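Long-range contacts in dihydrodipicolinate synthase (Bacteroides thetaiotaomicron, PDB 4XKY), which probably acts as a pyruvate-dependent, Schiff-base-forming aldolase of the DapA family, as expected of a dihydrodipicolinate synthase in lysine biosynthesis: residues L12-L22 with L54-N65; S256-C264 with Y275-F283. All coordinates share one frame; numbering follows the deposited sequence.

Contact 1: L12-L22 with L54-N65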
loop_
_atom_site.group_PDB
_atom_site.type_symbol
_atom_site.label_atom_id
_atom_site.label_comp_id
_atom_site.label_asym_id
_atom_site.label_seq_id
_atom_site.Cartn_x
_atom_site.Cartn_y
_atom_site.Cartn_z
ATOM N N LEU A 12 15.353 24.644 0.008
ATOM C CA LEU A 12 14.688 25.902 -0.278
ATOM C C LEU A 12 13.304 25.702 -0.886
ATOM O O LEU A 12 13.103 24.834 -1.716
ATOM C CB LEU A 12 15.515 26.767 -1.224
ATOM C CG LEU A 12 16.620 27.633 -0.618
ATOM C CD1 LEU A 12 17.648 26.735 0.023
ATOM C CD2 LEU A 12 17.300 28.439 -1.699
ATOM N N VAL A 13 12.354 26.543 -0.475
ATOM C CA VAL A 13 11.132 26.713 -1.231
ATOM C C VAL A 13 11.516 27.381 -2.550
ATOM O O VAL A 13 12.584 28.017 -2.649
ATOM C CB VAL A 13 10.058 27.542 -0.472
ATOM C CG1 VAL A 13 9.661 26.863 0.829
ATOM C CG2 VAL A 13 10.535 28.934 -0.153
ATOM N N THR A 14 10.687 27.164 -3.569
ATOM C CA THR A 14 10.819 27.837 -4.845
ATOM C C THR A 14 9.796 28.962 -4.746
ATOM O O THR A 14 8.610 28.726 -4.876
ATOM C CB THR A 14 10.546 26.886 -6.039
ATOM O OG1 THR A 14 11.465 25.769 -6.009
ATOM C CG2 THR A 14 10.693 27.637 -7.367
ATOM N N PRO A 15 10.245 30.186 -4.430
ATOM C CA PRO A 15 9.282 31.292 -4.287
ATOM C C PRO A 15 8.732 31.685 -5.634
ATOM O O PRO A 15 9.481 31.745 -6.613
ATOM C CB PRO A 15 10.088 32.422 -3.667
ATOM C CG PRO A 15 11.483 31.934 -3.503
ATOM C CD PRO A 15 11.632 30.612 -4.209
ATOM N N LEU A 16 7.421 31.890 -5.666
ATOM C CA LEU A 16 6.656 32.130 -6.878
ATOM C C LEU A 16 5.834 33.408 -6.794
ATOM O O LEU A 16 5.318 33.762 -5.723
ATOM C CB LEU A 16 5.692 30.978 -7.063
ATOM C CG LEU A 16 6.349 29.614 -7.190
ATOM C CD1 LEU A 16 5.228 28.595 -7.315
ATOM C CD2 LEU A 16 7.291 29.578 -8.399
ATOM N N LEU A 17 5.708 34.107 -7.915
ATOM C CA LEU A 17 4.700 35.180 -8.044
ATOM C C LEU A 17 3.424 34.646 -8.659
ATOM O O LEU A 17 2.359 35.220 -8.503
ATOM C CB LEU A 17 5.240 36.331 -8.910
ATOM C CG LEU A 17 6.449 37.075 -8.338
ATOM C CD1 LEU A 17 6.850 38.245 -9.250
ATOM C CD2 LEU A 17 6.116 37.621 -6.950
ATOM N N ASP A 18 3.555 33.565 -9.417
ATOM C CA ASP A 18 2.412 32.919 -10.062
ATOM C C ASP A 18 2.829 31.489 -10.370
ATOM O O ASP A 18 3.972 31.125 -10.106
ATOM C CB ASP A 18 1.974 33.679 -11.323
ATOM C CG ASP A 18 0.534 33.336 -11.761
ATOM O OD1 ASP A 18 -0.208 32.716 -10.987
ATOM O OD2 ASP A 18 0.142 33.678 -12.890
ATOM N N ASP A 19 1.909 30.690 -10.905
ATOM C CA ASP A 19 2.126 29.266 -11.068
ATOM C C ASP A 19 3.415 29.008 -11.838
ATOM O O ASP A 19 4.108 28.041 -11.562
ATOM C CB ASP A 19 0.962 28.595 -11.804
ATOM C CG ASP A 19 -0.363 28.708 -11.066
ATOM O OD1 ASP A 19 -0.475 28.308 -9.903
ATOM O OD2 ASP A 19 -1.323 29.205 -11.662
ATOM N N ASP A 20 3.732 29.857 -12.807
ATOM C CA ASP A 20 4.909 29.655 -13.637
ATOM C C ASP A 20 5.827 30.865 -13.634
ATOM O O ASP A 20 6.518 31.096 -14.619
ATOM C CB ASP A 20 4.498 29.386 -15.087
ATOM C CG ASP A 20 5.530 28.545 -15.830
ATOM O OD1 ASP A 20 6.259 27.752 -15.199
ATOM O OD2 ASP A 20 5.601 28.642 -17.048
ATOM N N VAL A 21 5.845 31.640 -12.545
ATOM C CA VAL A 21 6.681 32.873 -12.500
ATOM C C VAL A 21 7.448 32.854 -11.204
ATOM O O VAL A 21 6.846 32.777 -10.137
ATOM C CB VAL A 21 5.850 34.192 -12.529
ATOM C CG1 VAL A 21 6.762 35.444 -12.449
ATOM C CG2 VAL A 21 5.000 34.274 -13.780
ATOM N N LEU A 22 8.764 32.945 -11.303
ATOM C CA LEU A 22 9.646 32.907 -10.150
ATOM C C LEU A 22 9.657 34.265 -9.425
ATOM O O LEU A 22 9.753 35.299 -10.067
ATOM C CB LEU A 22 11.071 32.561 -10.607
ATOM C CG LEU A 22 12.141 32.280 -9.526
ATOM C CD1 LEU A 22 11.887 30.961 -8.804
ATOM C CD2 LEU A 22 13.546 32.276 -10.130
ATOM N N LEU A 54 6.296 22.035 -10.908
ATOM C CA LEU A 54 6.761 23.197 -11.674
ATOM C C LEU A 54 7.163 22.811 -13.073
ATOM O O LEU A 54 7.600 21.706 -13.314
ATOM C CB LEU A 54 7.967 23.826 -10.985
ATOM C CG LEU A 54 7.690 24.314 -9.563
ATOM C CD1 LEU A 54 8.912 24.991 -8.994
ATOM C CD2 LEU A 54 6.477 25.225 -9.476
ATOM N N SER A 55 7.006 23.744 -13.998
ATOM C CA SER A 55 7.443 23.544 -15.362
ATOM C C SER A 55 8.975 23.407 -15.427
ATOM O O SER A 55 9.703 23.818 -14.520
ATOM C CB SER A 55 7.001 24.723 -16.224
ATOM O OG SER A 55 7.835 25.851 -15.981
ATOM N N TYR A 56 9.458 22.826 -16.515
ATOM C CA TYR A 56 10.900 22.721 -16.743
ATOM C C TYR A 56 11.560 24.072 -16.755
ATOM O O TYR A 56 12.619 24.251 -16.200
ATOM C CB TYR A 56 11.171 22.076 -18.097
ATOM C CG TYR A 56 12.486 21.352 -18.117
ATOM C CD1 TYR A 56 12.653 20.204 -17.354
ATOM C CD2 TYR A 56 13.559 21.806 -18.872
ATOM C CE1 TYR A 56 13.844 19.515 -17.347
ATOM C CE2 TYR A 56 14.762 21.118 -18.872
ATOM C CZ TYR A 56 14.889 19.969 -18.099
ATOM O OH TYR A 56 16.040 19.235 -18.047
ATOM N N LYS A 57 10.935 25.037 -17.410
ATOM C CA LYS A 57 11.459 26.387 -17.423
ATOM C C LYS A 57 11.676 26.913 -16.012
ATOM O O LYS A 57 12.744 27.448 -15.688
ATOM C CB LYS A 57 10.513 27.308 -18.193
ATOM C CG LYS A 57 10.990 28.750 -18.315
ATOM C CD LYS A 57 9.845 29.651 -18.764
ATOM C CE LYS A 57 9.071 30.219 -17.580
ATOM N NZ LYS A 57 7.827 30.901 -18.025
ATOM N N LEU A 58 10.677 26.747 -15.154
ATOM C CA LEU A 58 10.788 27.298 -13.806
ATOM C C LEU A 58 11.852 26.596 -12.990
ATOM O O LEU A 58 12.602 27.240 -12.284
ATOM C CB LEU A 58 9.453 27.239 -13.100
ATOM C CG LEU A 58 9.160 28.176 -11.953
ATOM C CD1 LEU A 58 9.586 29.588 -12.243
ATOM C CD2 LEU A 58 7.674 28.139 -11.709
ATOM N N ARG A 59 11.959 25.283 -13.129
ATOM C CA ARG A 59 13.029 24.553 -12.466
ATOM C C ARG A 59 14.400 25.119 -12.932
ATOM O O ARG A 59 15.294 25.322 -12.129
ATOM C CB ARG A 59 12.901 23.059 -12.741
ATOM C CG ARG A 59 11.656 22.453 -12.121
ATOM C CD ARG A 59 11.205 21.195 -12.835
ATOM N NE ARG A 59 12.035 20.055 -12.465
ATOM C CZ ARG A 59 12.011 18.882 -13.083
ATOM N NH1 ARG A 59 11.206 18.693 -14.133
ATOM N NH2 ARG A 59 12.813 17.907 -12.666
ATOM N N MET A 60 14.548 25.405 -14.220
ATOM C CA MET A 60 15.820 25.955 -14.707
ATOM C C MET A 60 16.100 27.344 -14.146
ATOM O O MET A 60 17.220 27.624 -13.742
ATOM C CB MET A 60 15.892 25.948 -16.226
ATOM C CG MET A 60 15.983 24.524 -16.753
ATOM S SD MET A 60 16.130 24.265 -18.539
ATOM C CE MET A 60 14.915 25.393 -19.218
ATOM N N GLU A 61 15.082 28.191 -14.084
ATOM C CA GLU A 61 15.241 29.512 -13.496
ATOM C C GLU A 61 15.603 29.457 -12.013
ATOM O O GLU A 61 16.388 30.268 -11.550
ATOM C CB GLU A 61 13.994 30.345 -13.711
ATOM C CG GLU A 61 13.739 30.594 -15.185
ATOM C CD GLU A 61 12.530 31.462 -15.454
ATOM O OE1 GLU A 61 11.787 31.787 -14.502
ATOM O OE2 GLU A 61 12.308 31.792 -16.636
ATOM N N MET A 62 15.054 28.497 -11.279
ATOM C CA MET A 62 15.383 28.386 -9.879
ATOM C C MET A 62 16.858 28.051 -9.724
ATOM O O MET A 62 17.522 28.620 -8.889
ATOM C CB MET A 62 14.550 27.320 -9.191
ATOM C CG MET A 62 14.844 27.096 -7.698
ATOM S SD MET A 62 14.580 28.573 -6.683
ATOM C CE MET A 62 14.983 27.938 -5.062
ATOM N N ILE A 63 17.347 27.095 -10.509
ATOM C CA ILE A 63 18.744 26.726 -10.480
ATOM C C ILE A 63 19.655 27.909 -10.816
ATOM O O ILE A 63 20.596 28.192 -10.075
ATOM C CB ILE A 63 19.003 25.578 -11.460
ATOM C CG1 ILE A 63 18.352 24.302 -10.929
ATOM C CG2 ILE A 63 20.497 25.331 -11.679
ATOM C CD1 ILE A 63 18.198 23.227 -11.983
ATOM N N LYS A 64 19.385 28.570 -11.943
ATOM C CA LYS A 64 20.205 29.690 -12.400
ATOM C C LYS A 64 20.216 30.818 -11.383
ATOM O O LYS A 64 21.276 31.239 -10.944
ATOM C CB LYS A 64 19.712 30.248 -13.734
ATOM C CG LYS A 64 19.805 29.313 -14.943
ATOM C CD LYS A 64 19.649 30.128 -16.238
ATOM C CE LYS A 64 18.897 29.419 -17.359
ATOM N NZ LYS A 64 17.415 29.462 -17.163
ATOM N N ASN A 65 19.050 31.320 -10.996
ATOM C CA ASN A 65 19.024 32.386 -9.975
ATOM C C ASN A 65 19.663 31.988 -8.647
ATOM O O ASN A 65 20.334 32.808 -8.024
ATOM C CB ASN A 65 17.604 32.904 -9.728
ATOM C CG ASN A 65 17.136 33.820 -10.817
ATOM O OD1 ASN A 65 17.383 35.027 -10.781
ATOM N ND2 ASN A 65 16.510 33.247 -11.834
HETATM O O HOH W 1 5.152 26.048 -13.317
HETATM O O HOH W 2 9.861 33.190 -13.904
#
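D20 meets S55 at the start of helix 56-70, its OD1 accepting from S55 OG at 2.6 Å through the syn lone pair. The serine hydroxyl is also the N-cap: it gives its proton to D20 and accepts from L58 N at 3.1 Å in a fairly straight bond (160°). Lying between its own N and carbonyl carbon (chi1 76°), OG can serve both partners. K57 comes across obliquely, its NZ 3.3 Å from D20 OD2, a salt bridge whose hydrogen bond is weak, and a water joins D19 O, D20 OD1 and S55 N.

Next to this polar end, L58 spreads its two methyls: CD2 reaches L16 CD2 at 3.6 Å, while CD1 packs against L22 CB at 3.7 Å. L22 meets M62 at about a right angle, CD1 against SD, and its CD2 lies 3.6 Å from N65 ND2, in an amide held by E61 O and R68. T14 CG2 and L54 CD1 touch tip to tip at 3.6 Å. The M62 chain, bent at chi2 (60°), brings CE within 3.4 Å of V13 O.

In the second shell T14 OG1 is hydrogen-bonded to G49 O, and a type I turn from D18 to V21 presents D20, beside an apolar side chain of another chain. Were D20 an alanine, the S55 hydroxyl would probably lose its acceptor, and K57 the nearby charge it pairs with weakly. The loop after the first barrel strand thus packs on one flank of the second barrel helix, which L27 also covers, and the D20 carboxylate, near the helix N-terminus, is likely to be stabilised as an anion.

Contact 2: S256-C264 with Y275-F283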
loop_
_atom_site.group_PDB
_atom_site.type_symbol
_atom_site.label_atom_id
_atom_site.label_comp_id
_atom_site.label_asym_id
_atom_site.label_seq_id
_atom_site.Cartn_x
_atom_site.Cartn_y
_atom_site.Cartn_z
ATOM N N SER A 256 -0.789 18.598 1.779
ATOM C CA SER A 256 -0.134 19.828 1.372
ATOM C C SER A 256 0.079 20.870 2.498
ATOM O O SER A 256 0.679 21.932 2.259
ATOM C CB SER A 256 -0.990 20.478 0.308
ATOM O OG SER A 256 -2.307 20.705 0.826
ATOM N N SER A 257 -0.432 20.590 3.704
ATOM C CA SER A 257 -0.383 21.565 4.787
ATOM C C SER A 257 1.030 21.999 5.187
ATOM O O SER A 257 1.226 23.146 5.622
ATOM C CB SER A 257 -1.141 21.059 6.021
ATOM O OG SER A 257 -0.731 19.753 6.337
ATOM N N TYR A 258 2.006 21.107 5.061
ATOM C CA TYR A 258 3.387 21.470 5.371
ATOM C C TYR A 258 3.854 22.609 4.468
ATOM O O TYR A 258 4.277 23.632 4.929
ATOM C CB TYR A 258 4.309 20.259 5.268
ATOM C CG TYR A 258 5.767 20.571 5.056
ATOM C CD1 TYR A 258 6.551 21.113 6.060
ATOM C CD2 TYR A 258 6.380 20.266 3.850
ATOM C CE1 TYR A 258 7.907 21.367 5.857
ATOM C CE2 TYR A 258 7.723 20.509 3.632
ATOM C CZ TYR A 258 8.484 21.074 4.631
ATOM O OH TYR A 258 9.827 21.305 4.394
ATOM N N LEU A 259 3.710 22.420 3.176
ATOM C CA LEU A 259 4.178 23.382 2.188
ATOM C C LEU A 259 3.422 24.722 2.277
ATOM O O LEU A 259 4.023 25.790 2.266
ATOM C CB LEU A 259 4.014 22.774 0.808
ATOM C CG LEU A 259 4.263 23.745 -0.336
ATOM C CD1 LEU A 259 5.732 24.124 -0.398
ATOM C CD2 LEU A 259 3.775 23.156 -1.639
ATOM N N LYS A 260 2.104 24.647 2.355
ATOM C CA LYS A 260 1.280 25.825 2.459
ATOM C C LYS A 260 1.597 26.635 3.705
ATOM O O LYS A 260 1.602 27.846 3.664
ATOM C CB LYS A 260 -0.192 25.441 2.425
ATOM C CG LYS A 260 -0.621 25.031 1.042
ATOM C CD LYS A 260 -1.752 24.027 1.023
ATOM C CE LYS A 260 -3.097 24.629 0.807
ATOM N NZ LYS A 260 -3.871 23.680 -0.040
ATOM N N GLY A 261 1.804 25.943 4.817
ATOM C CA GLY A 261 2.118 26.585 6.067
ATOM C C GLY A 261 3.473 27.242 6.052
ATOM O O GLY A 261 3.606 28.410 6.447
ATOM N N LEU A 262 4.480 26.495 5.618
ATOM C CA LEU A 262 5.823 27.046 5.461
ATOM C C LEU A 262 5.824 28.296 4.603
ATOM O O LEU A 262 6.330 29.325 4.988
ATOM C CB LEU A 262 6.722 26.020 4.790
ATOM C CG LEU A 262 8.207 26.298 4.760
ATOM C CD1 LEU A 262 8.725 26.390 6.177
ATOM C CD2 LEU A 262 8.921 25.172 4.022
ATOM N N LYS A 263 5.225 28.212 3.428
ATOM C CA LYS A 263 5.202 29.365 2.536
ATOM C C LYS A 263 4.371 30.540 3.111
ATOM O O LYS A 263 4.757 31.697 2.981
ATOM C CB LYS A 263 4.738 28.956 1.137
ATOM C CG LYS A 263 5.835 28.349 0.271
ATOM C CD LYS A 263 5.426 28.419 -1.193
ATOM C CE LYS A 263 6.598 28.195 -2.120
ATOM N NZ LYS A 263 6.234 28.292 -3.568
ATOM N N CYS A 264 3.239 30.241 3.743
ATOM C CA CYS A 264 2.457 31.273 4.410
ATOM C C CYS A 264 3.331 31.989 5.472
ATOM O O CYS A 264 3.433 33.237 5.506
ATOM C CB CYS A 264 1.231 30.645 5.050
ATOM S SG CYS A 264 0.124 31.858 5.753
ATOM N N TYR A 275 2.990 32.380 -2.585
ATOM C CA TYR A 275 2.224 31.747 -3.684
ATOM C C TYR A 275 2.599 30.267 -3.864
ATOM O O TYR A 275 3.789 29.926 -3.856
ATOM C CB TYR A 275 2.417 32.502 -5.024
ATOM C CG TYR A 275 1.356 32.141 -6.036
ATOM C CD1 TYR A 275 0.162 32.846 -6.088
ATOM C CD2 TYR A 275 1.533 31.071 -6.919
ATOM C CE1 TYR A 275 -0.807 32.516 -6.996
ATOM C CE2 TYR A 275 0.548 30.720 -7.809
ATOM C CZ TYR A 275 -0.607 31.467 -7.841
ATOM O OH TYR A 275 -1.607 31.192 -8.706
ATOM N N VAL A 276 1.585 29.417 -4.067
ATOM C CA VAL A 276 1.767 27.964 -4.250
ATOM C C VAL A 276 1.263 27.545 -5.643
ATOM O O VAL A 276 0.188 27.964 -6.073
ATOM C CB VAL A 276 1.015 27.167 -3.168
ATOM C CG1 VAL A 276 1.110 25.672 -3.419
ATOM C CG2 VAL A 276 1.567 27.495 -1.780
ATOM N N ALA A 277 2.037 26.728 -6.366
ATOM C CA ALA A 277 1.694 26.445 -7.758
ATOM C C ALA A 277 0.526 25.478 -7.822
ATOM O O ALA A 277 0.468 24.516 -7.052
ATOM C CB ALA A 277 2.866 25.787 -8.473
ATOM N N ALA A 278 -0.361 25.723 -8.763
ATOM C CA ALA A 278 -1.381 24.762 -9.135
ATOM C C ALA A 278 -0.742 23.380 -9.368
ATOM O O ALA A 278 0.357 23.286 -9.922
ATOM C CB ALA A 278 -2.090 25.229 -10.396
ATOM N N PRO A 279 -1.438 22.314 -8.972
ATOM C CA PRO A 279 -2.841 22.281 -8.549
ATOM C C PRO A 279 -3.176 22.734 -7.121
ATOM O O PRO A 279 -4.357 22.760 -6.760
ATOM C CB PRO A 279 -3.178 20.792 -8.647
ATOM C CG PRO A 279 -1.882 20.105 -8.313
ATOM C CD PRO A 279 -0.793 20.992 -8.855
ATOM N N PHE A 280 -2.170 23.024 -6.305
ATOM C CA PHE A 280 -2.408 23.518 -4.952
ATOM C C PHE A 280 -2.611 25.038 -4.992
ATOM O O PHE A 280 -2.373 25.662 -6.030
ATOM C CB PHE A 280 -1.251 23.117 -4.036
ATOM C CG PHE A 280 -1.135 21.619 -3.830
ATOM C CD1 PHE A 280 -2.191 20.891 -3.282
ATOM C CD2 PHE A 280 0.018 20.936 -4.193
ATOM C CE1 PHE A 280 -2.086 19.516 -3.094
ATOM C CE2 PHE A 280 0.128 19.562 -4.017
ATOM C CZ PHE A 280 -0.919 18.853 -3.473
ATOM N N HIS A 281 -3.119 25.622 -3.898
ATOM C CA HIS A 281 -3.205 27.080 -3.796
ATOM C C HIS A 281 -2.880 27.548 -2.387
ATOM O O HIS A 281 -3.159 26.862 -1.408
ATOM C CB HIS A 281 -4.566 27.601 -4.297
ATOM C CG HIS A 281 -5.736 27.281 -3.405
ATOM N ND1 HIS A 281 -6.398 26.071 -3.437
ATOM C CD2 HIS A 281 -6.400 28.044 -2.502
ATOM C CE1 HIS A 281 -7.389 26.085 -2.561
ATOM N NE2 HIS A 281 -7.421 27.276 -1.989
ATOM N N LYS A 282 -2.249 28.712 -2.287
ATOM C CA LYS A 282 -1.851 29.245 -0.984
ATOM C C LYS A 282 -3.040 29.408 -0.017
ATOM O O LYS A 282 -4.161 29.588 -0.432
ATOM C CB LYS A 282 -1.138 30.582 -1.159
ATOM C CG LYS A 282 -2.037 31.678 -1.709
ATOM C CD LYS A 282 -1.317 33.008 -1.785
ATOM C CE LYS A 282 -2.283 34.159 -2.028
ATOM N NZ LYS A 282 -1.497 35.406 -2.275
ATOM N N PHE A 283 -2.745 29.348 1.272
ATOM C CA PHE A 283 -3.699 29.695 2.306
ATOM C C PHE A 283 -4.330 31.054 2.108
ATOM O O PHE A 283 -3.649 32.059 1.980
ATOM C CB PHE A 283 -3.033 29.695 3.678
ATOM C CG PHE A 283 -2.790 28.332 4.247
ATOM C CD1 PHE A 283 -3.567 27.230 3.898
ATOM C CD2 PHE A 283 -1.797 28.168 5.195
ATOM C CE1 PHE A 283 -3.330 25.973 4.473
ATOM C CE2 PHE A 283 -1.554 26.944 5.767
ATOM C CZ PHE A 283 -2.310 25.836 5.401
HETATM O O HOH W 3 -5.024 23.254 -2.606
HETATM O O HOH W 4 0.284 29.156 1.593
#
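Two phenylalanines of the loop 275-283, F280 and F283, lie against helix 257-268 and the serine before it, S256, within the helical C-terminal extension that follows the TIM barrel. Each ring offers a face to an aliphatic carbon. S256 CB sits over F280 in a CH-pi contact, 4.0 Å from the centroid and 22° off the ring normal. K260 CB stands over F283 more squarely, 14° off the normal, the lysine chain crossing the aromatic side chain at about a right angle. The backbone of G261 and the CB of C264 approach the same ring obliquely, and I291 of helix 285-298 packs on it too.

Past CB, the lysine bends at chi3 (98°) and again at chi4, which carries CE to 3.1 Å from H281 O. Its NZ gives a proton to a water at 2.8 Å, which lies in the plane of the F280 ring at its edge, and makes a long, weak bond to S256 OG. F280 also meets an aromatic ring of another chain, so this middle part of the loop, with A278 and P279, lies at a contact with another chain.

L259 and V276 reach toward each other by their methyl tips. Beside them K263 stays extended beyond CG; its NZ forms a salt bridge with E50 and donates to Y275 O at 3.0 Å, nearly along the C=O axis. Between these side-chain meetings the backbones themselves are joined through one water, which donates to K260 O at 2.8 Å and accepts from F283 N at 3.1 Å.

Contact 1 closes before contact 2 opens along the chain, yet their centres lie only about 14 Å apart. Contact 1 belongs to the barrel proper, joining the loop after strand 7-8 to helix 56-70; contact 2 joins helix 257-268 to the loop leading to helix 285-298, in the C-terminal extension. The two meet directly: K263 NZ probably donates to T14 O (2.7 Å), and A278 N to D19 OD1 (2.8 Å). The loop 12-22 therefore touches both the second barrel helix and the C-terminal extension. Between nearest side-chain atoms, V13 comes within about 4 Å and L259 about 5 Å of T48, a predicted pyruvate-binding residue, so one edge of each contact borders the probable active site.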